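Local coordinates for protein tetracycline Repressor, class A (Pseudomonas sp., PDB 5MRU) that represses a tetracycline resistance gene by binding its operator DNA through a helix-turn-helix, and binds it less tightly once tetracycline is bound, at residues D15-E19 with V20-G24. Residues are numbered along the deposited sequence; the frame is centred on the assembly and turned at random.
Sequences DLLNE and VGVDG
The kink in helix 7-24, in the DNA-binding domain of this TetR repressor, joins Leu16 and Leu17 to Val20, Gly21 and Val22 through two backbone bonds and two apolar contacts. Val20 N donates to Leu16 O at 2.9 Å, almost head-on to the carbonyl. One residue on, Gly21 N still reaches Leu17 O, also at 2.9 Å, but the N-H...O angle falls to 131° and the donor lies tilted from the carbonyl plane. There the regular pattern breaks: Gly21 takes a positive phi with an extended psi, the nitrogens of Val22 and Asp23 make no bond to the preceding turn, and the chain swings until the axes of 15-19 and 20-24 stand 84° apart.

Side chains line the bend on two flanks. In Leu17, CG stands anti to the backbone N (chi1 178°), beside the residue's own carbonyl carbon, which directs CD1 forward along the chain to the Gly21-Val22 peptide, 3.5 Å from Val22 N and 4.1 Å from the Val22 CG2 methyl. On the other flank, Leu16 CD1 meets Val20 CG1 at 4.0 Å, methyl against methyl, while Val20 CG2 rests 3.5 Å from Leu16 O, beside the first backbone bond.

Val22 N, without a helical acceptor in the preceding turn, is hydrogen-bonded to Asp95 OD2. Leu17 and Val22 both pack on Ile99 of helix 96-100, while the carboxylate of Glu19 extends to a salt bridge with Arg33. The arrangement is a glycine-centred kink in the first helix of the TetR-family DNA-binding domain, leading into the helix-turn-helix.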
# COMPACT_ATOMS: atom_id res chain seq x y z
N ASP A 15 -21.47 -6.23 -1.69
CA ASP A 15 -21.66 -7.41 -2.52
C ASP A 15 -21.40 -7.06 -3.96
O ASP A 15 -20.88 -7.87 -4.69
CB ASP A 15 -23.08 -7.99 -2.36
CG ASP A 15 -23.33 -8.55 -0.97
OD1 ASP A 15 -22.36 -8.79 -0.21
OD2 ASP A 15 -24.51 -8.75 -0.63
N LEU A 16 -21.74 -5.85 -4.36
CA LEU A 16 -21.52 -5.42 -5.74
C LEU A 16 -20.02 -5.17 -5.94
O LEU A 16 -19.43 -5.56 -6.94
CB LEU A 16 -22.37 -4.18 -6.02
CG LEU A 16 -22.22 -3.55 -7.41
CD1 LEU A 16 -22.61 -4.54 -8.49
CD2 LEU A 16 -23.05 -2.26 -7.52
N LEU A 17 -19.40 -4.56 -4.95
CA LEU A 17 -17.95 -4.39 -4.91
C LEU A 17 -17.26 -5.69 -5.18
O LEU A 17 -16.30 -5.72 -5.93
CB LEU A 17 -17.50 -3.89 -3.54
CG LEU A 17 -16.00 -3.70 -3.35
CD1 LEU A 17 -15.43 -2.76 -4.39
CD2 LEU A 17 -15.70 -3.15 -1.97
N ASN A 18 -17.72 -6.78 -4.57
CA ASN A 18 -17.09 -8.06 -4.89
C ASN A 18 -17.23 -8.43 -6.34
O ASN A 18 -16.35 -9.04 -6.88
CB ASN A 18 -17.61 -9.21 -4.02
CG ASN A 18 -16.96 -9.23 -2.67
OD1 ASN A 18 -15.81 -8.81 -2.50
ND2 ASN A 18 -17.69 -9.70 -1.69
N GLU A 19 -18.35 -8.07 -6.96
CA GLU A 19 -18.57 -8.39 -8.36
C GLU A 19 -17.69 -7.58 -9.29
O GLU A 19 -17.03 -8.16 -10.13
CB GLU A 19 -20.03 -8.18 -8.74
CG GLU A 19 -21.00 -9.09 -7.99
CD GLU A 19 -22.43 -8.99 -8.53
OE1 GLU A 19 -23.26 -9.83 -8.09
OE2 GLU A 19 -22.72 -8.11 -9.39
N VAL A 20 -17.65 -6.26 -9.11
CA VAL A 20 -17.11 -5.33 -10.12
C VAL A 20 -15.89 -4.53 -9.66
O VAL A 20 -15.38 -3.72 -10.39
CB VAL A 20 -18.24 -4.36 -10.63
CG1 VAL A 20 -19.50 -5.12 -11.01
CG2 VAL A 20 -18.61 -3.34 -9.58
N GLY A 21 -15.36 -4.79 -8.47
CA GLY A 21 -14.30 -3.95 -7.90
C GLY A 21 -14.67 -2.46 -7.81
O GLY A 21 -15.76 -2.01 -8.25
N VAL A 22 -13.73 -1.70 -7.28
CA VAL A 22 -13.89 -0.25 -7.15
C VAL A 22 -14.14 0.47 -8.47
O VAL A 22 -14.98 1.33 -8.51
CB VAL A 22 -12.66 0.42 -6.49
CG1 VAL A 22 -12.84 1.94 -6.53
CG2 VAL A 22 -12.54 0.03 -5.06
N ASP A 23 -13.40 0.14 -9.52
CA ASP A 23 -13.47 0.85 -10.81
C ASP A 23 -14.86 0.77 -11.44
O ASP A 23 -15.32 1.74 -12.02
CB ASP A 23 -12.45 0.30 -11.84
CG ASP A 23 -11.00 0.31 -11.33
OD1 ASP A 23 -10.67 0.89 -10.28
OD2 ASP A 23 -10.14 -0.31 -11.97
N GLY A 24 -15.53 -0.37 -11.31
CA GLY A 24 -16.90 -0.54 -11.84
C GLY A 24 -18.01 -0.18 -10.86
O GLY A 24 -19.17 -0.15 -11.23